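Local structure of sugar ABC transporter substrate-binding protein (Treponema pallidum subsp. pallidum, 5U2P) at residues A[33-38]-A[84-89]; A[92-97]-A[303-308]; A[207-212]-A[374-379]; A[332-337]-A[345-350]. The protein probably binds a small ligand, perhaps a sugar, in the periplasm and delivers it to an ABC transporter, although its true ligand is unknown. All coordinates share one frame; numbering follows the deposited sequence.

Interaction 1: A[33-38]-A[84-89]; sequences RLSVLI and TAPDVV
V36 pairs in parallel with V88 and L37 with V89 where strands 33-39 and 88-92 lie together in the five-stranded sheet of one lobe; its strand order 2-1-3-5-4 fits the periplasmic binding protein fold. Two backbone bonds carry the pairing: V88 N donates to S35 O (3.0 Å), and L37 N to V88 O (2.9 Å). Just before the strand, D87 replaces a strand partner with its side chain. D87 OD2 accepts from S35 N at 3.0 Å, almost straight at 167° but from above the carboxylate plane, and takes a weak bond from S35 OG. R317, in a salt bridge with OD2, probably offsets the charge of this buried carboxylate, while S315 binds OD1. The apolar contacts divide between the two faces of the sheet. V36 lies side by side with V88, its CG2 4.1 Å from V88 CB, and helix 318-329 packs on L34 and V88. On the other face P86 crosses L37 obliquely, its CG 3.7 Å from L37 CB, with helix 72-81 against P86 and V89. S35 closes the exchange with D87: its hydroxyl, turned between backbone N and carbonyl carbon (chi1 57°), accepts D87 N at OG over 2.9 Å.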
loop_
_atom_site.group_PDB
_atom_site.type_symbol
_atom_site.label_atom_id
_atom_site.label_comp_id
_atom_site.label_asym_id
_atom_site.label_seq_id
_atom_site.Cartn_x
_atom_site.Cartn_y
_atom_site.Cartn_z
ATOM N N ARG A 33 18.939 28.893 -7.437
ATOM C CA ARG A 33 19.090 28.220 -6.160
ATOM C C ARG A 33 17.778 27.521 -5.817
ATOM O O ARG A 33 16.698 27.957 -6.237
ATOM C CB ARG A 33 19.473 29.210 -5.060
ATOM C CG ARG A 33 20.772 29.958 -5.318
ATOM C CD ARG A 33 20.898 31.181 -4.416
ATOM N NE ARG A 33 20.781 30.833 -3.001
ATOM C CZ ARG A 33 20.752 31.717 -2.007
ATOM N NH1 ARG A 33 20.829 33.017 -2.263
ATOM N NH2 ARG A 33 20.643 31.299 -0.752
ATOM N N LEU A 34 17.901 26.423 -5.080
ATOM C CA LEU A 34 16.756 25.700 -4.534
ATOM C C LEU A 34 17.087 25.185 -3.144
ATOM O O LEU A 34 18.150 24.605 -2.924
ATOM C CB LEU A 34 16.365 24.523 -5.420
ATOM C CG LEU A 34 15.216 24.635 -6.419
ATOM C CD1 LEU A 34 14.872 23.239 -6.909
ATOM C CD2 LEU A 34 13.977 25.308 -5.835
ATOM N N SER A 35 16.173 25.391 -2.204
ATOM C CA SER A 35 16.318 24.847 -0.876
ATOM C C SER A 35 15.372 23.660 -0.725
ATOM O O SER A 35 14.268 23.654 -1.271
ATOM C CB SER A 35 16.025 25.911 0.190
ATOM O OG SER A 35 14.737 26.457 0.015
ATOM N N VAL A 36 15.829 22.676 0.036
ATOM C CA VAL A 36 15.098 21.444 0.266
ATOM C C VAL A 36 15.083 21.082 1.747
ATOM O O VAL A 36 16.072 21.262 2.453
ATOM C CB VAL A 36 15.718 20.289 -0.549
ATOM C CG1 VAL A 36 14.938 19.010 -0.352
ATOM C CG2 VAL A 36 15.769 20.664 -2.015
ATOM N N LEU A 37 13.944 20.581 2.208
ATOM C CA LEU A 37 13.814 20.013 3.549
ATOM C C LEU A 37 13.486 18.534 3.411
ATOM O O LEU A 37 12.563 18.168 2.686
ATOM C CB LEU A 37 12.701 20.703 4.343
ATOM C CG LEU A 37 12.688 20.500 5.852
ATOM C CD1 LEU A 37 13.739 21.375 6.514
ATOM C CD2 LEU A 37 11.296 20.785 6.408
ATOM N N ILE A 38 14.217 17.687 4.114
ATOM C CA ILE A 38 14.016 16.241 4.012
ATOM C C ILE A 38 14.276 15.538 5.345
ATOM O O ILE A 38 14.957 16.073 6.217
ATOM C CB ILE A 38 14.941 15.642 2.938
ATOM C CG1 ILE A 38 14.541 14.195 2.626
ATOM C CG2 ILE A 38 16.405 15.748 3.377
ATOM C CD1 ILE A 38 15.387 13.541 1.571
ATOM N N THR A 84 8.772 30.110 6.555
ATOM C CA THR A 84 10.203 30.003 6.293
ATOM C C THR A 84 10.583 28.671 5.635
ATOM O O THR A 84 11.765 28.422 5.385
ATOM C CB THR A 84 11.011 30.159 7.590
ATOM O OG1 THR A 84 10.784 29.030 8.438
ATOM C CG2 THR A 84 10.604 31.439 8.319
ATOM N N ALA A 85 9.590 27.828 5.354
ATOM C CA ALA A 85 9.848 26.490 4.811
ATOM C C ALA A 85 10.653 26.580 3.527
ATOM O O ALA A 85 10.480 27.536 2.761
ATOM C CB ALA A 85 8.546 25.748 4.541
ATOM N N PRO A 86 11.522 25.585 3.289
ATOM C CA PRO A 86 12.269 25.511 2.021
ATOM C C PRO A 86 11.379 25.386 0.779
ATOM O O PRO A 86 10.184 25.136 0.890
ATOM C CB PRO A 86 13.132 24.264 2.215
ATOM C CG PRO A 86 13.416 24.283 3.661
ATOM C CD PRO A 86 12.090 24.653 4.281
ATOM N N ASP A 87 11.971 25.569 -0.400
ATOM C CA ASP A 87 11.207 25.587 -1.651
ATOM C C ASP A 87 10.577 24.219 -1.964
ATOM O O ASP A 87 9.470 24.140 -2.509
ATOM C CB ASP A 87 12.094 26.001 -2.831
ATOM C CG ASP A 87 12.852 27.301 -2.596
ATOM O OD1 ASP A 87 12.270 28.281 -2.093
ATOM O OD2 ASP A 87 14.049 27.345 -2.956
ATOM N N VAL A 88 11.322 23.159 -1.670
ATOM C CA VAL A 88 10.883 21.783 -1.863
ATOM C C VAL A 88 10.929 21.069 -0.519
ATOM O O VAL A 88 11.929 21.165 0.188
ATOM C CB VAL A 88 11.755 21.051 -2.892
ATOM C CG1 VAL A 88 11.384 19.567 -2.981
ATOM C CG2 VAL A 88 11.605 21.734 -4.235
ATOM N N VAL A 89 9.845 20.377 -0.162
ATOM C CA VAL A 89 9.775 19.698 1.132
ATOM C C VAL A 89 9.299 18.265 0.952
ATOM O O VAL A 89 8.398 17.979 0.149
ATOM C CB VAL A 89 8.871 20.474 2.139
ATOM C CG1 VAL A 89 9.451 21.851 2.389
ATOM C CG2 VAL A 89 7.425 20.585 1.645
#

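Interaction 2: A[92-97]-A[303-308]; sequences SLPSLH and SLEVQG
S92 and Q307 form an antiparallel, non-hydrogen-bonded pair, next to which L93 N donates to V306 O at 2.9 Å, nearly in line with that carbonyl. L93 O in turn meets the CA-H of E305, 3.1 Å from its CA, at the centre of an inverse gamma turn. Among the apolar groups, L93 CD1 packs on V306 CG2 at 3.8 Å and approaches G308 CA to 4.1 Å, a place where the lack of a side chain leaves room for the leucine methyl. A cis peptide precedes P94, whose CD lies 3.5 Å from E305 OE2. The glutamate chain bends at CB-CG (chi2 -86°), which brings its carboxylate back to P94 CD; one water then links OE1 to S95 N and a second links OE2 to S95 OG. OE2 also accepts from Q374. The hydroxyl of S92 makes weak bonds to Q307 OE1 and to R39 NH2, and Q307 NE2 is held by E90. In the fold, strand 88-92 and strand 307-311 are neighbours in one lobe's sheet, while residues 304-306 run back to strand 300-303 in the other sheet, which is consistent with a crossing between the two lobes, with strand 372-374 against P94 and L304.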
loop_
_atom_site.group_PDB
_atom_site.type_symbol
_atom_site.label_atom_id
_atom_site.label_comp_id
_atom_site.label_asym_id
_atom_site.label_seq_id
_atom_site.Cartn_x
_atom_site.Cartn_y
_atom_site.Cartn_z
ATOM N N SER A 92 4.652 13.084 3.450
ATOM C CA SER A 92 4.094 11.747 3.512
ATOM C C SER A 92 2.775 11.693 2.752
ATOM O O SER A 92 1.808 12.377 3.098
ATOM C CB SER A 92 3.884 11.321 4.967
ATOM O OG SER A 92 5.132 11.143 5.626
ATOM N N LEU A 93 2.761 10.889 1.701
ATOM C CA LEU A 93 1.566 10.640 0.912
ATOM C C LEU A 93 0.852 9.440 1.518
ATOM O O LEU A 93 1.505 8.597 2.123
ATOM C CB LEU A 93 1.937 10.377 -0.553
ATOM C CG LEU A 93 2.601 11.595 -1.221
ATOM C CD1 LEU A 93 3.326 11.199 -2.507
ATOM C CD2 LEU A 93 1.588 12.700 -1.501
ATOM N N PRO A 94 -0.483 9.353 1.361
ATOM C CA PRO A 94 -1.322 10.326 0.649
ATOM C C PRO A 94 -1.837 11.471 1.520
ATOM O O PRO A 94 -2.344 12.462 0.983
ATOM C CB PRO A 94 -2.487 9.468 0.148
ATOM C CG PRO A 94 -2.617 8.383 1.173
ATOM C CD PRO A 94 -1.216 8.113 1.679
ATOM N N SER A 95 -1.710 11.366 2.837
ATOM C CA SER A 95 -2.471 12.264 3.710
ATOM C C SER A 95 -1.773 13.575 4.098
ATOM O O SER A 95 -2.395 14.447 4.694
ATOM C CB SER A 95 -2.885 11.508 4.971
ATOM O OG SER A 95 -3.871 10.530 4.653
ATOM N N LEU A 96 -0.508 13.726 3.737
ATOM C CA LEU A 96 0.247 14.973 3.927
ATOM C C LEU A 96 0.286 15.473 5.371
ATOM O O LEU A 96 0.247 16.681 5.610
ATOM C CB LEU A 96 -0.307 16.085 3.033
ATOM C CG LEU A 96 -0.454 15.748 1.556
ATOM C CD1 LEU A 96 -1.104 16.890 0.844
ATOM C CD2 LEU A 96 0.891 15.444 0.919
ATOM N N HIS A 97 0.392 14.552 6.325
ATOM C CA HIS A 97 0.414 14.926 7.739
ATOM C C HIS A 97 -0.786 15.815 8.111
ATOM O O HIS A 97 -0.658 16.693 8.962
ATOM C CB HIS A 97 1.707 15.685 8.090
ATOM C CG HIS A 97 2.966 15.111 7.501
ATOM N ND1 HIS A 97 3.530 15.587 6.331
ATOM C CD2 HIS A 97 3.807 14.149 7.953
ATOM C CE1 HIS A 97 4.645 14.927 6.080
ATOM N NE2 HIS A 97 4.838 14.048 7.049
ATOM N N SER A 303 -0.574 -0.557 0.306
ATOM C CA SER A 303 -0.198 0.670 0.957
ATOM C C SER A 303 0.399 1.641 -0.041
ATOM O O SER A 303 1.388 1.320 -0.706
ATOM C CB SER A 303 0.821 0.453 2.054
ATOM O OG SER A 303 1.195 1.730 2.553
ATOM N N LEU A 304 -0.214 2.814 -0.122
ATOM C CA LEU A 304 0.282 3.925 -0.941
ATOM C C LEU A 304 0.894 5.006 -0.052
ATOM O O LEU A 304 1.036 6.166 -0.463
ATOM C CB LEU A 304 -0.849 4.481 -1.819
ATOM C CG LEU A 304 -1.618 3.449 -2.663
ATOM C CD1 LEU A 304 -2.719 4.099 -3.514
ATOM C CD2 LEU A 304 -0.664 2.648 -3.553
ATOM N N GLU A 305 1.295 4.611 1.152
ATOM C CA GLU A 305 1.915 5.518 2.106
ATOM C C GLU A 305 3.381 5.727 1.747
ATOM O O GLU A 305 4.274 5.317 2.481
ATOM C CB GLU A 305 1.783 4.974 3.531
ATOM C CG GLU A 305 0.309 4.844 4.009
ATOM C CD GLU A 305 -0.248 6.117 4.595
ATOM O OE1 GLU A 305 0.558 6.988 4.989
ATOM O OE2 GLU A 305 -1.492 6.258 4.647
ATOM N N VAL A 306 3.595 6.363 0.605
ATOM C CA VAL A 306 4.917 6.627 0.064
ATOM C C VAL A 306 5.381 8.044 0.390
ATOM O O VAL A 306 4.596 8.885 0.822
ATOM C CB VAL A 306 4.936 6.412 -1.464
ATOM C CG1 VAL A 306 4.500 4.958 -1.826
ATOM C CG2 VAL A 306 4.069 7.442 -2.196
ATOM N N GLN A 307 6.676 8.283 0.220
ATOM C CA GLN A 307 7.219 9.617 0.394
ATOM C C GLN A 307 7.164 10.388 -0.917
ATOM O O GLN A 307 7.163 9.800 -2.003
ATOM C CB GLN A 307 8.655 9.546 0.919
ATOM C CG GLN A 307 8.759 8.934 2.324
ATOM C CD GLN A 307 7.766 9.540 3.332
ATOM O OE1 GLN A 307 6.840 8.866 3.812
ATOM N NE2 GLN A 307 7.963 10.809 3.659
ATOM N N GLY A 308 7.140 11.714 -0.808
ATOM C CA GLY A 308 7.137 12.564 -1.983
ATOM C C GLY A 308 7.771 13.909 -1.719
ATOM O O GLY A 308 8.047 14.261 -0.577
HETATM O O HOH W 1 0.159 9.776 4.676
HETATM O O HOH W 2 -2.716 8.427 5.699
#

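Interaction 3: A[207-212]-A[374-379]; sequences RDLVKR and QAIDAY. With EDO (1,2-ethanediol), chain E.
V210 sets one methyl over the ring of Y379: CG2 stands 4.1 Å from the ring centroid and 27° off its normal, a CH-pi contact that suits a short branched residue on a helix facing an aromatic. The same V210 CG2 lies 4.0 Å from I376 CG2. One residue back, L209 reaches the other branch of the isoleucine, L209 CD2 to I376 CD1 at 4.1 Å, so the I376 side chain meets two successive helix residues. R207 passes the phenol end at about a right angle; its CG is 3.7 Å from Y379 OH, and the guanidinium and ring planes are 84° apart. These two polar groups are joined by water, which accepts from R207 NE and lies 2.6 Å from Y379 OH. Here helix 191-214, in the second lobe of what fits a periplasmic binding protein fold, packs on the loop that leaves strand 372-374. Q374 places NE2 3.3 Å above the centre of the opposite face of the Y379 ring; this NE2 donates to E305 OE2, and OE1 accepts from L304 N. T198, on the same helix, binds I376 N through its hydroxyl, while T122 holds the R207 tip at NH2. Farther out, D377 points away from residues 207-212, resting on T191 and A194 of the same helix, and accepts from 1,2-ethanediol, D377 OD1 to O2 at 2.8 Å; this molecule, probably from the crystallisation liquor, also bonds to S138 and N140.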
loop_
_atom_site.group_PDB
_atom_site.type_symbol
_atom_site.label_atom_id
_atom_site.label_comp_id
_atom_site.label_asym_id
_atom_site.label_seq_id
_atom_site.Cartn_x
_atom_site.Cartn_y
_atom_site.Cartn_z
ATOM N N ARG A 207 -12.081 5.655 1.540
ATOM C CA ARG A 207 -11.716 6.878 2.235
ATOM C C ARG A 207 -12.781 7.344 3.222
ATOM O O ARG A 207 -12.469 7.738 4.352
ATOM C CB ARG A 207 -11.452 7.993 1.236
ATOM C CG ARG A 207 -10.139 7.832 0.541
ATOM C CD ARG A 207 -9.888 8.919 -0.479
ATOM N NE ARG A 207 -8.555 8.770 -1.071
ATOM C CZ ARG A 207 -8.189 9.316 -2.226
ATOM N NH1 ARG A 207 -9.062 10.046 -2.911
ATOM N NH2 ARG A 207 -6.956 9.130 -2.694
ATOM N N ASP A 208 -14.040 7.343 2.788
ATOM C CA ASP A 208 -15.125 7.754 3.665
ATOM C C ASP A 208 -15.249 6.855 4.889
ATOM O O ASP A 208 -15.559 7.327 5.982
ATOM C CB ASP A 208 -16.461 7.767 2.921
ATOM C CG ASP A 208 -16.563 8.902 1.923
ATOM O OD1 ASP A 208 -15.632 9.732 1.880
ATOM O OD2 ASP A 208 -17.578 8.962 1.196
ATOM N N LEU A 209 -15.035 5.558 4.701
ATOM C CA LEU A 209 -15.120 4.622 5.813
ATOM C C LEU A 209 -14.074 4.968 6.873
ATOM O O LEU A 209 -14.377 4.968 8.062
ATOM C CB LEU A 209 -14.940 3.182 5.328
ATOM C CG LEU A 209 -15.132 2.103 6.394
ATOM C CD1 LEU A 209 -16.588 2.028 6.852
ATOM C CD2 LEU A 209 -14.659 0.741 5.894
ATOM N N VAL A 210 -12.839 5.226 6.454
ATOM C CA VAL A 210 -11.791 5.604 7.406
ATOM C C VAL A 210 -12.182 6.905 8.111
ATOM O O VAL A 210 -12.021 7.050 9.325
ATOM C CB VAL A 210 -10.423 5.757 6.718
ATOM C CG1 VAL A 210 -9.380 6.249 7.706
ATOM C CG2 VAL A 210 -9.994 4.416 6.115
ATOM N N LYS A 211 -12.725 7.838 7.340
ATOM C CA LYS A 211 -13.140 9.130 7.868
ATOM C C LYS A 211 -14.184 8.973 8.969
ATOM O O LYS A 211 -14.037 9.521 10.070
ATOM C CB LYS A 211 -13.690 10.003 6.733
ATOM C CG LYS A 211 -13.993 11.451 7.122
ATOM C CD LYS A 211 -12.706 12.203 7.454
ATOM C CE LYS A 211 -12.912 13.716 7.506
ATOM N NZ LYS A 211 -13.727 14.143 8.670
ATOM N N ARG A 212 -15.245 8.218 8.687
ATOM C CA ARG A 212 -16.346 8.129 9.645
ATOM C C ARG A 212 -15.966 7.198 10.794
ATOM O O ARG A 212 -16.447 7.365 11.909
ATOM C CB ARG A 212 -17.660 7.694 8.972
ATOM C CG ARG A 212 -17.741 6.316 8.341
ATOM C CD ARG A 212 -19.164 6.095 7.802
ATOM N NE ARG A 212 -19.321 4.886 6.992
ATOM C CZ ARG A 212 -19.051 4.806 5.689
ATOM N NH1 ARG A 212 -18.589 5.862 5.018
ATOM N NH2 ARG A 212 -19.244 3.662 5.053
ATOM N N GLN A 374 -5.588 2.366 -1.914
ATOM C CA GLN A 374 -5.064 2.078 -0.586
ATOM C C GLN A 374 -6.053 1.305 0.291
ATOM O O GLN A 374 -7.193 1.754 0.546
ATOM C CB GLN A 374 -4.649 3.363 0.124
ATOM C CG GLN A 374 -4.091 3.076 1.518
ATOM C CD GLN A 374 -3.086 4.085 1.999
ATOM O OE1 GLN A 374 -2.041 4.292 1.372
ATOM N NE2 GLN A 374 -3.386 4.711 3.134
ATOM N N ALA A 375 -5.600 0.149 0.771
ATOM C CA ALA A 375 -6.358 -0.657 1.710
ATOM C C ALA A 375 -6.570 0.073 3.026
ATOM O O ALA A 375 -5.680 0.764 3.519
ATOM C CB ALA A 375 -5.652 -1.999 1.970
ATOM N N ILE A 376 -7.751 -0.105 3.619
ATOM C CA ILE A 376 -8.098 0.650 4.812
ATOM C C ILE A 376 -7.197 0.378 6.025
ATOM O O ILE A 376 -7.103 1.243 6.903
ATOM C CB ILE A 376 -9.567 0.406 5.220
ATOM C CG1 ILE A 376 -9.821 -1.086 5.464
ATOM C CG2 ILE A 376 -10.503 0.973 4.167
ATOM C CD1 ILE A 376 -11.198 -1.411 6.115
ATOM N N ASP A 377 -6.489 -0.758 6.056
ATOM C CA ASP A 377 -5.587 -1.038 7.180
ATOM C C ASP A 377 -4.227 -0.351 7.023
ATOM O O ASP A 377 -3.405 -0.423 7.925
ATOM C CB ASP A 377 -5.386 -2.564 7.395
ATOM C CG ASP A 377 -4.712 -3.269 6.228
ATOM O OD1 ASP A 377 -4.799 -2.764 5.088
ATOM O OD2 ASP A 377 -4.125 -4.372 6.460
ATOM N N ALA A 378 -3.996 0.307 5.892
ATOM C CA ALA A 378 -2.693 0.938 5.645
ATOM C C ALA A 378 -2.623 2.326 6.275
ATOM O O ALA A 378 -1.530 2.868 6.481
ATOM C CB ALA A 378 -2.414 1.021 4.163
ATOM N N TYR A 379 -3.787 2.896 6.590
ATOM C CA TYR A 379 -3.857 4.240 7.171
ATOM C C TYR A 379 -3.342 4.218 8.621
ATOM O O TYR A 379 -3.553 3.244 9.359
ATOM C CB TYR A 379 -5.299 4.775 7.131
ATOM C CG TYR A 379 -5.829 5.063 5.769
ATOM C CD1 TYR A 379 -6.419 4.070 4.996
ATOM C CD2 TYR A 379 -5.718 6.338 5.222
ATOM C CE1 TYR A 379 -6.889 4.345 3.724
ATOM C CE2 TYR A 379 -6.191 6.617 3.971
ATOM C CZ TYR A 379 -6.789 5.632 3.227
ATOM O OH TYR A 379 -7.252 5.932 1.976
HETATM C C1 EDO E . -0.557 -2.958 3.244
HETATM O O1 EDO E . -0.361 -4.009 2.299
HETATM C C2 EDO E . -2.024 -2.718 3.563
HETATM O O2 EDO E . -2.894 -3.809 3.267
HETATM O O HOH W 3 -6.260 7.937 0.615
#

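Interaction 4: A[332-337]-A[345-350]; sequences AYQNSF and PAFRNT
The short helix 331-337 is met by the loop that follows it, after a connection of seven residues, and Q334, N335, F347 and T350 make the main contacts. Q334 lays its side chain across F347 at about a right angle, its CD 3.4 Å from F347 CD2, with the amide and ring planes inclined by 53°. The bend at CB-CG (chi2 -60°) turns the glutamine amide over toward the ring; CG also lies near it. The amide is used at both ends: NE2 donates to L328 O in the preceding helix, and Q334 OE1 accepts a hydrogen bond from a water at 2.6 Å. That water lies in the ring plane at the edge of F347, accepts from F347 N at 2.9 Å and stands 2.8 Å from T350 OG1, so one molecule ties the helix to two loop residues. Threonine suits its place by offering both an oxygen to the water and a methyl to the helix, T350 CG2 lying 3.8 Å from Q334 O. N335 sends OD1 to 3.3 Å from T350 C and onward to a weak bond with T351 N. Its ND2 donates to a second water at 3.2 Å, which in turn donates to N349 O. F347 packs on A329 of helix 318-329 as well, and backbone bonds of A346 to L118 and of R348 to D116 tie the loop to the segment around D116 and L118. No direct hydrogen bond crosses between the two segments: the contact is a loop folding back on the helix it follows, with water bridging the amide side chains of the helix to the loop.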
loop_
_atom_site.group_PDB
_atom_site.type_symbol
_atom_site.label_atom_id
_atom_site.label_comp_id
_atom_site.label_asym_id
_atom_site.label_seq_id
_atom_site.Cartn_x
_atom_site.Cartn_y
_atom_site.Cartn_z
ATOM N N ALA A 332 15.815 9.435 -17.286
ATOM C CA ALA A 332 17.247 9.436 -16.990
ATOM C C ALA A 332 17.515 9.542 -15.496
ATOM O O ALA A 332 18.374 8.841 -14.950
ATOM C CB ALA A 332 17.942 10.580 -17.726
ATOM N N TYR A 333 16.779 10.425 -14.833
ATOM C CA TYR A 333 16.960 10.611 -13.402
ATOM C C TYR A 333 16.337 9.484 -12.595
ATOM O O TYR A 333 16.922 9.032 -11.613
ATOM C CB TYR A 333 16.397 11.958 -12.978
ATOM C CG TYR A 333 17.354 13.120 -13.185
ATOM C CD1 TYR A 333 17.775 13.495 -14.454
ATOM C CD2 TYR A 333 17.847 13.836 -12.107
ATOM C CE1 TYR A 333 18.646 14.536 -14.628
ATOM C CE2 TYR A 333 18.720 14.880 -12.278
ATOM C CZ TYR A 333 19.112 15.230 -13.542
ATOM O OH TYR A 333 19.970 16.285 -13.722
ATOM N N GLN A 334 15.153 9.024 -13.003
ATOM C CA GLN A 334 14.540 7.881 -12.343
ATOM C C GLN A 334 15.441 6.644 -12.445
ATOM O O GLN A 334 15.569 5.888 -11.478
ATOM C CB GLN A 334 13.161 7.572 -12.938
ATOM C CG GLN A 334 12.096 8.615 -12.610
ATOM C CD GLN A 334 11.897 8.749 -11.118
ATOM O OE1 GLN A 334 11.576 7.774 -10.436
ATOM N NE2 GLN A 334 12.126 9.952 -10.594
ATOM N N ASN A 335 16.059 6.447 -13.603
ATOM C CA ASN A 335 16.918 5.277 -13.794
ATOM C C ASN A 335 18.145 5.332 -12.883
ATOM O O ASN A 335 18.489 4.349 -12.235
ATOM C CB ASN A 335 17.330 5.154 -15.257
ATOM C CG ASN A 335 16.233 4.556 -16.117
ATOM O OD1 ASN A 335 15.463 3.708 -15.659
ATOM N ND2 ASN A 335 16.154 4.992 -17.368
ATOM N N SER A 336 18.764 6.499 -12.800
ATOM C CA SER A 336 19.875 6.720 -11.889
ATOM C C SER A 336 19.451 6.534 -10.438
ATOM O O SER A 336 20.103 5.831 -9.665
ATOM C CB SER A 336 20.446 8.120 -12.111
ATOM O OG SER A 336 21.480 8.406 -11.193
ATOM N N PHE A 337 18.329 7.136 -10.072
ATOM C CA PHE A 337 17.823 7.056 -8.715
ATOM C C PHE A 337 17.589 5.622 -8.245
ATOM O O PHE A 337 17.910 5.270 -7.108
ATOM C CB PHE A 337 16.526 7.887 -8.645
ATOM C CG PHE A 337 15.914 7.990 -7.274
ATOM C CD1 PHE A 337 16.663 8.395 -6.189
ATOM C CD2 PHE A 337 14.561 7.732 -7.089
ATOM C CE1 PHE A 337 16.091 8.514 -4.939
ATOM C CE2 PHE A 337 13.979 7.842 -5.831
ATOM C CZ PHE A 337 14.744 8.236 -4.757
ATOM N N PRO A 345 9.008 1.166 -8.522
ATOM C CA PRO A 345 9.224 2.452 -9.188
ATOM C C PRO A 345 8.005 3.367 -9.089
ATOM O O PRO A 345 6.876 2.907 -8.876
ATOM C CB PRO A 345 9.498 2.055 -10.647
ATOM C CG PRO A 345 8.771 0.768 -10.821
ATOM C CD PRO A 345 8.921 0.058 -9.497
ATOM N N ALA A 346 8.236 4.659 -9.263
ATOM C CA ALA A 346 7.148 5.643 -9.252
ATOM C C ALA A 346 6.652 5.917 -10.667
ATOM O O ALA A 346 5.477 6.236 -10.885
ATOM C CB ALA A 346 7.614 6.932 -8.611
ATOM N N PHE A 347 7.571 5.790 -11.618
ATOM C CA PHE A 347 7.311 6.100 -13.016
ATOM C C PHE A 347 7.432 4.891 -13.951
ATOM O O PHE A 347 8.158 3.926 -13.690
ATOM C CB PHE A 347 8.267 7.207 -13.494
ATOM C CG PHE A 347 7.996 8.558 -12.879
ATOM C CD1 PHE A 347 7.176 9.476 -13.517
ATOM C CD2 PHE A 347 8.562 8.904 -11.660
ATOM C CE1 PHE A 347 6.924 10.710 -12.950
ATOM C CE2 PHE A 347 8.316 10.133 -11.089
ATOM C CZ PHE A 347 7.492 11.043 -11.736
ATOM N N ARG A 348 6.676 4.979 -15.038
ATOM C CA ARG A 348 6.781 4.085 -16.190
ATOM C C ARG A 348 8.209 3.987 -16.738
ATOM O O ARG A 348 8.916 4.990 -16.825
ATOM C CB ARG A 348 5.865 4.607 -17.299
ATOM C CG ARG A 348 5.054 3.582 -18.038
ATOM C CD ARG A 348 4.006 4.284 -18.907
ATOM N NE ARG A 348 3.091 5.101 -18.108
ATOM C CZ ARG A 348 2.145 4.599 -17.324
ATOM N NH1 ARG A 348 1.999 3.285 -17.239
ATOM N NH2 ARG A 348 1.345 5.401 -16.630
ATOM N N ASN A 349 8.617 2.776 -17.132
ATOM C CA ASN A 349 9.870 2.569 -17.867
ATOM C C ASN A 349 11.120 2.942 -17.073
ATOM O O ASN A 349 12.056 3.524 -17.615
ATOM C CB ASN A 349 9.849 3.361 -19.176
ATOM C CG ASN A 349 8.639 3.036 -20.035
ATOM O OD1 ASN A 349 8.220 1.878 -20.123
ATOM N ND2 ASN A 349 8.065 4.059 -20.669
ATOM N N THR A 350 11.122 2.599 -15.790
ATOM C CA THR A 350 12.304 2.731 -14.950
ATOM C C THR A 350 13.102 1.431 -15.019
ATOM O O THR A 350 12.859 0.495 -14.253
ATOM C CB THR A 350 11.919 3.038 -13.502
ATOM O OG1 THR A 350 11.163 4.261 -13.469
ATOM C CG2 THR A 350 13.141 3.202 -12.637
HETATM O O HOH W 4 10.372 5.550 -11.090
HETATM O O HOH W 5 13.830 4.316 -19.515
#

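How the interactions relate
Interactions 1, 3 and 4 are largely buried, whereas interaction 2 is only partly so. Interactions 1 and 2 share a sheet: strand 88-92 meets strand 33-39 in the first and strand 307-311 in the second, and both rely on backbone bonds. Interactions 2 and 3 touch through Q374, whose amide bonds both L304 N and E305 OE2. Interaction 3, with no direct hydrogen bond across it, is chiefly apolar and aromatic. Interaction 4 also lacks such bonds but relies more on water; it lies across the chain's centre from interaction 3, about 14 Å away between nearest atoms. Interaction 1 has a buried carboxylate, D87, that engages a strand backbone and is salt-bridged to R317.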